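Local coordinates for DUF2235 domain-containing protein (Pseudomonas aeruginosa, PDB 4O5P), which hydrolyses phospholipids as the type VI secretion effector Tle1, probably through a serine-hydrolase mechanism of the alpha/beta-hydrolase kind, and is thought to target membranes, at residues A284-L288 with L607-V611; A482-R487 with R633-F638; L575-E581 with H660-A664; T702-V707 with I786-P792. All blocks are in the same frame, centred on the assembly; numbering follows the deposited sequence.

Contact 1. Residues A284-L288 with L607-V611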
loop_
_atom_site.group_PDB
_atom_site.type_symbol
_atom_site.label_atom_id
_atom_site.label_comp_id
_atom_site.label_asym_id
_atom_site.label_seq_id
_atom_site.Cartn_x
_atom_site.Cartn_y
_atom_site.Cartn_z
ATOM N N ALA A 284 2.593 -2.600 3.757
ATOM C CA ALA A 284 3.051 -3.871 3.190
ATOM C C ALA A 284 2.298 -5.040 3.788
ATOM O O ALA A 284 2.670 -6.208 3.587
ATOM C CB ALA A 284 4.554 -4.041 3.416
ATOM N N ALA A 285 1.220 -4.716 4.494
ATOM C CA ALA A 285 0.527 -5.683 5.342
ATOM C C ALA A 285 -0.348 -6.607 4.541
ATOM O O ALA A 285 -0.964 -6.192 3.555
ATOM C CB ALA A 285 -0.342 -4.955 6.393
ATOM N N VAL A 286 -0.414 -7.855 4.984
ATOM C CA VAL A 286 -1.439 -8.772 4.511
ATOM C C VAL A 286 -2.822 -8.150 4.766
ATOM O O VAL A 286 -3.026 -7.447 5.769
ATOM C CB VAL A 286 -1.311 -10.147 5.208
ATOM C CG1 VAL A 286 -1.717 -10.066 6.683
ATOM C CG2 VAL A 286 -2.110 -11.195 4.469
ATOM N N GLY A 287 -3.747 -8.376 3.832
ATOM C CA GLY A 287 -5.072 -7.784 3.881
ATOM C C GLY A 287 -5.952 -8.595 4.804
ATOM O O GLY A 287 -6.377 -9.703 4.466
ATOM N N LEU A 288 -6.233 -8.027 5.971
ATOM C CA LEU A 288 -6.808 -8.783 7.060
ATOM C C LEU A 288 -8.085 -8.129 7.577
ATOM O O LEU A 288 -8.176 -7.787 8.758
ATOM C CB LEU A 288 -5.781 -8.870 8.180
ATOM C CG LEU A 288 -5.743 -10.159 8.974
ATOM C CD1 LEU A 288 -5.206 -11.264 8.087
ATOM C CD2 LEU A 288 -4.909 -9.986 10.238
ATOM N N LEU A 607 -3.374 -16.615 2.945
ATOM C CA LEU A 607 -3.175 -15.199 2.589
ATOM C C LEU A 607 -1.699 -14.835 2.445
ATOM O O LEU A 607 -1.357 -13.772 1.915
ATOM C CB LEU A 607 -3.842 -14.263 3.615
ATOM C CG LEU A 607 -5.371 -14.208 3.632
ATOM C CD1 LEU A 607 -5.866 -13.209 4.679
ATOM C CD2 LEU A 607 -5.926 -13.860 2.255
ATOM N N GLY A 608 -0.824 -15.702 2.938
ATOM C CA GLY A 608 0.602 -15.516 2.760
ATOM C C GLY A 608 1.194 -14.320 3.480
ATOM O O GLY A 608 1.940 -13.526 2.879
ATOM N N GLY A 609 0.903 -14.193 4.771
ATOM C CA GLY A 609 1.425 -13.067 5.523
ATOM C C GLY A 609 1.729 -13.387 6.976
ATOM O O GLY A 609 1.381 -14.451 7.479
ATOM N N THR A 610 2.378 -12.447 7.651
ATOM C CA THR A 610 2.702 -12.591 9.056
ATOM C C THR A 610 1.580 -11.932 9.853
ATOM O O THR A 610 0.912 -11.020 9.343
ATOM C CB THR A 610 4.033 -11.894 9.353
ATOM O OG1 THR A 610 5.105 -12.631 8.732
ATOM C CG2 THR A 610 4.286 -11.766 10.863
ATOM N N VAL A 611 1.363 -12.404 11.080
ATOM C CA VAL A 611 0.409 -11.806 12.016
ATOM C C VAL A 611 1.058 -11.714 13.403
ATOM O O VAL A 611 1.687 -12.677 13.871
ATOM C CB VAL A 611 -0.877 -12.650 12.160
ATOM C CG1 VAL A 611 -1.783 -12.026 13.210
ATOM C CG2 VAL A 611 -1.609 -12.823 10.807
#
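The contact is made by van der Waals packing, with 248 Å² buried in total. Val286, whose CA-to-CB bond points toward 607-611, brings CG2 to 3.6 Å from CB of Leu607; Leu288 CD1 lies 4.0 Å from Leu607 CD1, and Leu288 CD2 reaches Val611 CG2 at 4.4 Å. Side chain also meets backbone: Val286 CB sits 4.0 Å from CA of Gly609, Val286 CG1 3.9 Å from O of Thr610, and O of Gly287 3.5 Å from CD1 of Leu607. The two backbones come nearest at Gly609, whose CA is 5.3 Å from CA of Val286, and the space a beta-carbon would need there is already taken by CB of Val286. The glycine thus lets the valine lie directly on the strand's backbone. In the fold, 284-288 belongs to the loop between strands 270-280 and 294-299 and bonds through its backbone to Met299 and Gly297, while strand 609-614 pairs antiparallel with 294-299, so a catalytic-domain loop packs on a sheet shared with the C-terminal region.

Contact 2. Residues A482-R487 with R633-F638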
loop_
_atom_site.group_PDB
_atom_site.type_symbol
_atom_site.label_atom_id
_atom_site.label_comp_id
_atom_site.label_asym_id
_atom_site.label_seq_id
_atom_site.Cartn_x
_atom_site.Cartn_y
_atom_site.Cartn_z
ATOM N N ALA A 482 -7.189 15.553 20.066
ATOM C CA ALA A 482 -7.717 16.820 20.580
ATOM C C ALA A 482 -8.905 17.306 19.757
ATOM O O ALA A 482 -9.910 17.728 20.320
ATOM C CB ALA A 482 -6.623 17.891 20.626
ATOM N N TRP A 483 -8.800 17.235 18.430
ATOM C CA TRP A 483 -9.922 17.613 17.565
ATOM C C TRP A 483 -11.151 16.719 17.754
ATOM O O TRP A 483 -12.285 17.206 17.746
ATOM C CB TRP A 483 -9.491 17.581 16.101
ATOM C CG TRP A 483 -10.590 17.864 15.106
ATOM C CD1 TRP A 483 -10.943 19.084 14.599
ATOM C CD2 TRP A 483 -11.434 16.902 14.458
ATOM N NE1 TRP A 483 -11.964 18.935 13.672
ATOM C CE2 TRP A 483 -12.288 17.609 13.580
ATOM C CE3 TRP A 483 -11.567 15.509 14.554
ATOM C CZ2 TRP A 483 -13.255 16.973 12.800
ATOM C CZ3 TRP A 483 -12.517 14.878 13.771
ATOM C CH2 TRP A 483 -13.346 15.609 12.903
ATOM N N ARG A 484 -10.924 15.416 17.918
ATOM C CA ARG A 484 -12.022 14.478 18.176
ATOM C C ARG A 484 -12.694 14.718 19.525
ATOM O O ARG A 484 -13.887 14.481 19.653
ATOM C CB ARG A 484 -11.559 13.013 18.106
ATOM C CG ARG A 484 -11.170 12.538 16.727
ATOM C CD ARG A 484 -10.415 11.197 16.794
ATOM N NE ARG A 484 -9.909 10.887 15.458
ATOM C CZ ARG A 484 -8.787 10.227 15.228
ATOM N NH1 ARG A 484 -8.059 9.777 16.241
ATOM N NH2 ARG A 484 -8.406 10.015 13.986
ATOM N N ILE A 485 -11.947 15.167 20.533
ATOM C CA ILE A 485 -12.576 15.396 21.843
ATOM C C ILE A 485 -13.745 16.398 21.693
ATOM O O ILE A 485 -14.792 16.266 22.344
ATOM C CB ILE A 485 -11.567 15.881 22.912
ATOM C CG1 ILE A 485 -10.573 14.768 23.261
ATOM C CG2 ILE A 485 -12.288 16.330 24.188
ATOM C CD1 ILE A 485 -9.349 15.281 24.022
ATOM N N ASP A 486 -13.571 17.389 20.822
ATOM C CA ASP A 486 -14.673 18.302 20.555
ATOM C C ASP A 486 -15.658 17.774 19.517
ATOM O O ASP A 486 -16.842 17.673 19.807
ATOM C CB ASP A 486 -14.190 19.705 20.187
ATOM C CG ASP A 486 -15.330 20.683 20.058
ATOM O OD1 ASP A 486 -15.879 20.819 18.935
ATOM O OD2 ASP A 486 -15.694 21.305 21.084
ATOM N N ARG A 487 -15.189 17.429 18.316
ATOM C CA ARG A 487 -16.113 17.065 17.240
ATOM C C ARG A 487 -16.821 15.701 17.400
ATOM O O ARG A 487 -17.896 15.503 16.847
ATOM C CB ARG A 487 -15.409 17.114 15.874
ATOM C CG ARG A 487 -15.516 18.453 15.135
ATOM C CD ARG A 487 -14.797 19.625 15.833
ATOM N NE ARG A 487 -14.771 20.782 14.927
ATOM C CZ ARG A 487 -15.293 21.976 15.200
ATOM N NH1 ARG A 487 -15.879 22.209 16.380
ATOM N NH2 ARG A 487 -15.243 22.934 14.291
ATOM N N ARG A 633 -3.686 19.150 24.526
ATOM C CA ARG A 633 -3.850 19.837 23.251
ATOM C C ARG A 633 -5.240 20.378 22.988
ATOM O O ARG A 633 -5.372 21.429 22.497
ATOM C CB ARG A 633 -3.352 19.037 22.065
ATOM C CG ARG A 633 -3.390 19.816 20.779
ATOM C CD ARG A 633 -2.142 20.647 20.618
ATOM N NE ARG A 633 -2.103 21.486 19.451
ATOM C CZ ARG A 633 -1.320 21.336 18.391
ATOM N NH1 ARG A 633 -0.468 20.345 18.286
ATOM N NH2 ARG A 633 -1.404 22.218 17.425
ATOM N N TYR A 634 -6.264 19.650 23.363
ATOM C CA TYR A 634 -7.609 20.146 23.322
ATOM C C TYR A 634 -7.712 21.524 23.905
ATOM O O TYR A 634 -8.356 22.326 23.343
ATOM C CB TYR A 634 -8.600 19.262 24.068
ATOM C CG TYR A 634 -9.986 19.863 24.258
ATOM C CD1 TYR A 634 -10.944 19.763 23.297
ATOM C CD2 TYR A 634 -10.290 20.551 25.391
ATOM C CE1 TYR A 634 -12.199 20.260 23.483
ATOM C CE2 TYR A 634 -11.529 21.078 25.582
ATOM C CZ TYR A 634 -12.487 20.945 24.619
ATOM O OH TYR A 634 -13.676 21.462 24.849
ATOM N N HIS A 635 -7.154 21.701 25.088
ATOM C CA HIS A 635 -7.248 23.020 25.743
ATOM C C HIS A 635 -6.526 24.187 25.052
ATOM O O HIS A 635 -6.733 25.350 25.416
ATOM C CB HIS A 635 -6.853 22.931 27.216
ATOM C CG HIS A 635 -7.767 22.054 28.011
ATOM N ND1 HIS A 635 -9.100 22.351 28.197
ATOM C CD2 HIS A 635 -7.549 20.879 28.645
ATOM C CE1 HIS A 635 -9.661 21.400 28.922
ATOM N NE2 HIS A 635 -8.746 20.487 29.192
ATOM N N GLN A 636 -5.696 23.892 24.057
ATOM C CA GLN A 636 -5.083 24.948 23.271
ATOM C C GLN A 636 -5.769 25.066 21.924
ATOM O O GLN A 636 -5.603 26.058 21.216
ATOM C CB GLN A 636 -3.588 24.695 23.115
ATOM C CG GLN A 636 -2.783 25.450 24.174
ATOM C CD GLN A 636 -1.613 24.662 24.703
ATOM O OE1 GLN A 636 -1.178 23.686 24.084
ATOM N NE2 GLN A 636 -1.088 25.082 25.855
ATOM N N LEU A 637 -6.557 24.051 21.585
ATOM C CA LEU A 637 -7.284 24.024 20.322
ATOM C C LEU A 637 -8.605 24.802 20.425
ATOM O O LEU A 637 -8.957 25.590 19.533
ATOM C CB LEU A 637 -7.563 22.567 19.929
ATOM C CG LEU A 637 -7.589 22.259 18.429
ATOM C CD1 LEU A 637 -6.433 22.949 17.726
ATOM C CD2 LEU A 637 -7.519 20.768 18.163
ATOM N N PHE A 638 -9.321 24.576 21.526
ATOM C CA PHE A 638 -10.633 25.159 21.759
ATOM C C PHE A 638 -10.588 25.935 23.073
ATOM O O PHE A 638 -9.934 25.509 24.024
ATOM C CB PHE A 638 -11.724 24.063 21.827
ATOM C CG PHE A 638 -11.833 23.233 20.574
ATOM C CD1 PHE A 638 -11.034 22.105 20.397
ATOM C CD2 PHE A 638 -12.716 23.587 19.567
ATOM C CE1 PHE A 638 -11.132 21.353 19.236
ATOM C CE2 PHE A 638 -12.809 22.848 18.412
ATOM C CZ PHE A 638 -12.016 21.722 18.248
#
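This is a helix-helix packing contact in the C-terminal region, where the end of helix 469-487 crosses the end of helix 616-637. The axes of the two short segments come within 8.7 Å at a signed crossing angle of -67°, and 382 Å² is buried. Ala482 permits the close approach: its CA lies 4.3 Å from that of Tyr634, and its CB touches Tyr634 N at 3.3 Å and Leu637 CD2 at 3.9 Å. Two CH-pi contacts follow. Ile485 CG2 lies off-centre, 4.2 Å from the centroid of the Tyr634 ring, whereas Asp486 CB sits over the face of Phe638, 3.7 Å from its centroid and 17° off the normal. Phe638, the first residue to leave helical geometry, thereby extends the interface past the helix end. Polar groups at this edge are paired: Arg487 bridges to Asp656, and Asp486 to Lys495. The Arg487 guanidinium has Phe638 CE2 over one face, 3.7 Å from NH1, while that same NH1 donates to Asp486 OD1 at 2.9 Å.

Contact 3. Residues L575-E581 with H660-A664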
loop_
_atom_site.group_PDB
_atom_site.type_symbol
_atom_site.label_atom_id
_atom_site.label_comp_id
_atom_site.label_asym_id
_atom_site.label_seq_id
_atom_site.Cartn_x
_atom_site.Cartn_y
_atom_site.Cartn_z
ATOM N N LEU A 575 -19.639 7.745 10.197
ATOM C CA LEU A 575 -19.048 8.799 11.024
ATOM C C LEU A 575 -19.697 8.882 12.407
ATOM O O LEU A 575 -18.990 8.957 13.408
ATOM C CB LEU A 575 -19.049 10.165 10.320
ATOM C CG LEU A 575 -18.094 10.329 9.144
ATOM C CD1 LEU A 575 -18.419 11.595 8.385
ATOM C CD2 LEU A 575 -16.644 10.349 9.609
ATOM N N LEU A 576 -21.026 8.830 12.471
ATOM C CA LEU A 576 -21.718 8.760 13.771
ATOM C C LEU A 576 -21.312 7.544 14.627
ATOM O O LEU A 576 -21.117 7.667 15.842
ATOM C CB LEU A 576 -23.240 8.795 13.579
ATOM C CG LEU A 576 -23.865 10.091 13.061
ATOM C CD1 LEU A 576 -25.369 9.906 12.907
ATOM C CD2 LEU A 576 -23.571 11.249 14.014
ATOM N N GLY A 577 -21.167 6.382 13.992
ATOM C CA GLY A 577 -20.738 5.185 14.700
ATOM C C GLY A 577 -19.341 5.340 15.279
ATOM O O GLY A 577 -19.110 5.083 16.468
ATOM N N ALA A 578 -18.407 5.757 14.427
ATOM C CA ALA A 578 -17.039 6.046 14.844
ATOM C C ALA A 578 -16.978 7.063 15.983
ATOM O O ALA A 578 -16.222 6.891 16.936
ATOM C CB ALA A 578 -16.235 6.548 13.653
ATOM N N ALA A 579 -17.764 8.127 15.873
ATOM C CA ALA A 579 -17.815 9.144 16.912
ATOM C C ALA A 579 -18.323 8.576 18.234
ATOM O O ALA A 579 -17.807 8.925 19.298
ATOM C CB ALA A 579 -18.659 10.318 16.467
ATOM N N ALA A 580 -19.304 7.683 18.180
ATOM C CA ALA A 580 -19.789 7.074 19.420
ATOM C C ALA A 580 -18.698 6.194 20.037
ATOM O O ALA A 580 -18.565 6.116 21.281
ATOM C CB ALA A 580 -21.066 6.279 19.181
ATOM N N GLU A 581 -17.930 5.532 19.159
ATOM C CA GLU A 581 -16.787 4.723 19.591
ATOM C C GLU A 581 -15.717 5.550 20.288
ATOM O O GLU A 581 -15.358 5.265 21.439
ATOM C CB GLU A 581 -16.169 3.955 18.416
ATOM C CG GLU A 581 -17.028 2.813 17.945
ATOM C CD GLU A 581 -16.361 1.998 16.883
ATOM O OE1 GLU A 581 -15.480 2.530 16.189
ATOM O OE2 GLU A 581 -16.724 0.822 16.731
ATOM N N HIS A 660 -9.817 13.125 6.410
ATOM C CA HIS A 660 -10.800 12.038 6.487
ATOM C C HIS A 660 -10.592 11.179 7.726
ATOM O O HIS A 660 -9.670 11.405 8.502
ATOM C CB HIS A 660 -10.785 11.165 5.228
ATOM C CG HIS A 660 -11.294 11.862 4.005
ATOM N ND1 HIS A 660 -10.584 12.864 3.371
ATOM C CD2 HIS A 660 -12.442 11.707 3.302
ATOM C CE1 HIS A 660 -11.274 13.287 2.322
ATOM N NE2 HIS A 660 -12.408 12.604 2.263
ATOM N N ASP A 661 -11.472 10.204 7.915
ATOM C CA ASP A 661 -11.414 9.361 9.093
ATOM C C ASP A 661 -11.471 7.950 8.561
ATOM O O ASP A 661 -12.550 7.408 8.297
ATOM C CB ASP A 661 -12.604 9.652 10.018
ATOM C CG ASP A 661 -12.508 8.927 11.356
ATOM O OD1 ASP A 661 -11.917 7.827 11.414
ATOM O OD2 ASP A 661 -13.040 9.441 12.364
ATOM N N SER A 662 -10.303 7.355 8.363
ATOM C CA SER A 662 -10.251 6.063 7.716
ATOM C C SER A 662 -10.766 4.981 8.667
ATOM O O SER A 662 -11.044 3.867 8.248
ATOM C CB SER A 662 -8.835 5.771 7.252
ATOM O OG SER A 662 -7.945 5.824 8.343
ATOM N N ARG A 663 -10.913 5.329 9.943
ATOM C CA ARG A 663 -11.473 4.393 10.912
ATOM C C ARG A 663 -12.976 4.218 10.743
ATOM O O ARG A 663 -13.533 3.196 11.147
ATOM C CB ARG A 663 -11.156 4.836 12.341
ATOM C CG ARG A 663 -10.185 3.920 13.043
ATOM C CD ARG A 663 -10.645 3.618 14.462
ATOM N NE ARG A 663 -11.272 2.299 14.583
ATOM C CZ ARG A 663 -12.437 2.088 15.197
ATOM N NH1 ARG A 663 -13.094 3.110 15.729
ATOM N NH2 ARG A 663 -12.948 0.867 15.281
ATOM N N ALA A 664 -13.625 5.196 10.114
ATOM C CA ALA A 664 -15.082 5.238 10.049
ATOM C C ALA A 664 -15.720 4.240 9.076
ATOM O O ALA A 664 -15.450 4.251 7.867
ATOM C CB ALA A 664 -15.544 6.664 9.756
HETATM O O HOH W 1 -15.233 -0.718 15.018
#
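His660 opens the second segment without touching the helix. Asp661 turns its CA-to-CB bond toward 575-581, and its CB lies 4.1 Å from CD2 of Leu575. The carboxylate makes its hydrogen bonds with partners outside the helix segment: OD2 accepts from the hydroxyls of Tyr488 and Tyr681, while OD1 accepts a weak bond from the backbone N of Arg663 at 3.1 Å. Asp661 also begins a type I beta turn, closed by the bond from Ala664 N to Asp661 O at 3.1 Å. Ser662 occupies the turn's second position. Arg663 then supplies the charged part of the contact. Its NH1 forms a very short salt-bridge hydrogen bond of 2.5 Å to Glu581 OE1, which lies near the guanidinium plane; NH2 makes a weak one to the same oxygen at 3.2 Å. Water 1 spans the pair, donating to Glu581 OE2 at 2.7 Å and accepting weakly from Arg663 NH2 at 2.8 Å. Ala664 completes the apolar part, its CB 4.0 Å from CB of Ala578 and 3.8 Å from CD2 of Leu575. Leu575, Ala578 and Glu581 recur at steps of three along helix 571-587, forming the face that receives the loop after helix 649-657; Tyr681, further along the same connection, adds a cation-pi contact to Arg663 and touches Ala578.

Contact 4. Residues T702-V707 with I786-P792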
loop_
_atom_site.group_PDB
_atom_site.type_symbol
_atom_site.label_atom_id
_atom_site.label_comp_id
_atom_site.label_asym_id
_atom_site.label_seq_id
_atom_site.Cartn_x
_atom_site.Cartn_y
_atom_site.Cartn_z
ATOM N N THR A 702 3.629 -16.871 11.062
ATOM C CA THR A 702 4.533 -16.450 10.004
ATOM C C THR A 702 5.006 -17.689 9.260
ATOM O O THR A 702 4.930 -18.801 9.800
ATOM C CB THR A 702 5.749 -15.687 10.558
ATOM O OG1 THR A 702 6.474 -15.090 9.479
ATOM C CG2 THR A 702 6.667 -16.612 11.320
ATOM N N ALA A 703 5.464 -17.489 8.028
ATOM C CA ALA A 703 5.968 -18.572 7.182
ATOM C C ALA A 703 4.940 -19.701 7.060
ATOM O O ALA A 703 5.302 -20.866 6.922
ATOM C CB ALA A 703 7.277 -19.096 7.727
ATOM N N GLY A 704 3.660 -19.333 7.137
ATOM C CA GLY A 704 2.556 -20.269 6.996
ATOM C C GLY A 704 2.197 -21.097 8.216
ATOM O O GLY A 704 1.316 -21.962 8.144
ATOM N N ARG A 705 2.859 -20.862 9.344
ATOM C CA ARG A 705 2.454 -21.577 10.551
ATOM C C ARG A 705 2.007 -20.642 11.655
ATOM O O ARG A 705 2.397 -19.475 11.698
ATOM C CB ARG A 705 3.581 -22.466 11.064
ATOM C CG ARG A 705 4.858 -21.746 11.482
ATOM C CD ARG A 705 5.963 -22.789 11.453
ATOM N NE ARG A 705 7.260 -22.348 11.926
ATOM C CZ ARG A 705 8.361 -22.365 11.180
ATOM N NH1 ARG A 705 8.312 -22.773 9.917
ATOM N NH2 ARG A 705 9.515 -21.966 11.696
ATOM N N VAL A 706 1.180 -21.157 12.548
ATOM C CA VAL A 706 0.901 -20.440 13.771
ATOM C C VAL A 706 1.934 -20.937 14.760
ATOM O O VAL A 706 2.064 -22.147 14.966
ATOM C CB VAL A 706 -0.501 -20.728 14.302
ATOM C CG1 VAL A 706 -0.753 -19.907 15.561
ATOM C CG2 VAL A 706 -1.527 -20.404 13.243
ATOM N N VAL A 707 2.680 -20.008 15.353
ATOM C CA VAL A 707 3.740 -20.373 16.275
ATOM C C VAL A 707 3.183 -21.188 17.440
ATOM O O VAL A 707 2.251 -20.755 18.127
ATOM C CB VAL A 707 4.453 -19.135 16.820
ATOM C CG1 VAL A 707 5.437 -19.519 17.911
ATOM C CG2 VAL A 707 5.150 -18.389 15.688
ATOM N N ILE A 786 12.282 -17.498 12.844
ATOM C CA ILE A 786 11.249 -18.521 12.820
ATOM C C ILE A 786 11.253 -19.195 11.457
ATOM O O ILE A 786 11.157 -20.421 11.364
ATOM C CB ILE A 786 9.873 -17.927 13.130
ATOM C CG1 ILE A 786 9.852 -17.382 14.554
ATOM C CG2 ILE A 786 8.780 -18.963 12.946
ATOM C CD1 ILE A 786 8.656 -16.504 14.837
ATOM N N GLY A 787 11.380 -18.396 10.397
ATOM C CA GLY A 787 11.376 -18.934 9.047
ATOM C C GLY A 787 12.508 -19.917 8.804
ATOM O O GLY A 787 12.413 -20.771 7.925
ATOM N N GLN A 788 13.570 -19.810 9.601
ATOM C CA GLN A 788 14.734 -20.694 9.478
ATOM C C GLN A 788 14.525 -22.033 10.187
ATOM O O GLN A 788 15.275 -22.992 9.968
ATOM C CB GLN A 788 15.988 -20.010 10.031
ATOM C CG GLN A 788 16.510 -18.868 9.167
ATOM C CD GLN A 788 16.919 -19.338 7.788
ATOM O OE1 GLN A 788 16.220 -19.098 6.799
ATOM N NE2 GLN A 788 18.055 -20.023 7.713
ATOM N N LEU A 789 13.507 -22.094 11.038
ATOM C CA LEU A 789 13.261 -23.291 11.817
ATOM C C LEU A 789 12.402 -24.273 11.045
ATOM O O LEU A 789 11.650 -23.879 10.138
ATOM C CB LEU A 789 12.621 -22.940 13.162
ATOM C CG LEU A 789 13.625 -22.332 14.139
ATOM C CD1 LEU A 789 12.921 -21.752 15.365
ATOM C CD2 LEU A 789 14.659 -23.383 14.547
ATOM N N PRO A 790 12.551 -25.568 11.359
ATOM C CA PRO A 790 11.666 -26.522 10.684
ATOM C C PRO A 790 10.221 -26.360 11.148
ATOM O O PRO A 790 9.979 -26.095 12.326
ATOM C CB PRO A 790 12.245 -27.895 11.069
ATOM C CG PRO A 790 13.290 -27.634 12.120
ATOM C CD PRO A 790 13.732 -26.215 11.950
ATOM N N PRO A 791 9.271 -26.510 10.214
ATOM C CA PRO A 791 7.830 -26.323 10.425
ATOM C C PRO A 791 7.227 -27.498 11.182
ATOM O O PRO A 791 7.932 -28.489 11.386
ATOM C CB PRO A 791 7.285 -26.296 8.993
ATOM C CG PRO A 791 8.214 -27.190 8.234
ATOM C CD PRO A 791 9.575 -26.985 8.849
ATOM N N PRO A 792 5.955 -27.387 11.612
ATOM C CA PRO A 792 5.271 -28.550 12.186
ATOM C C PRO A 792 4.969 -29.528 11.061
ATOM O O PRO A 792 5.044 -29.124 9.903
ATOM C CB PRO A 792 3.963 -27.949 12.726
ATOM C CG PRO A 792 3.731 -26.737 11.862
ATOM C CD PRO A 792 5.113 -26.177 11.683
#
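Arg705 dominates this contact, giving 124 Å² of the 348 Å² buried. Its chi1 is p, while chi2 and chi3 are both t, so the chain runs out extended from the start of strand 705-706 toward the 786-792 backbone. On the way Arg705 CD passes 3.5 Å from CD of Pro792, and at the end NH1 lies 3.6 Å from CA of Pro791, which sits over one face of the guanidinium. Ile786 (m, t) is the second large contributor: its CG2 is 3.6 Å from CG2 of Thr702 (chi1 t), and its CD1 is 4.1 Å from CG2 of Val707 (also t). Thr702 opens the type I' turn to Arg705, a tight beta hairpin linking strands 697-702 and 705-706, and turns its OG1 to Thr610. Arg705 NH2 makes a weak bond to Leu789 O at 3.3 Å, its modelled position less certain. The chemistry implies attachment chiefly by packing of Arg705 along the proline-rich segment; the polar contribution at its tip is weak and uncertain.

Contacts 1 and 4 share the four-stranded antiparallel sheet 294-299, 609-614, 697-702, 705-706: their centres are 15 Å apart, and Thr610 OG1 and Thr702 OG1 lie 2.9 Å apart in a probable hydrogen bond. Contacts 2 and 3 form a second group, a helix-helix and a helix-loop contact, with centres 16 Å and nearest atoms about 5 Å apart. Between the groups the centres are 24 Å (contacts 1 and 3) to 46 Å (contacts 2 and 4) apart, but strand 609-614 of contact 1 leads into helix 616-637 of contact 2. Contact 1 lies nearest in sequence to the probable Ser237-His379-Asp281 triad: its loop follows Asp281 closely, and Ala285 O bonds to Arg238, next to Ser237.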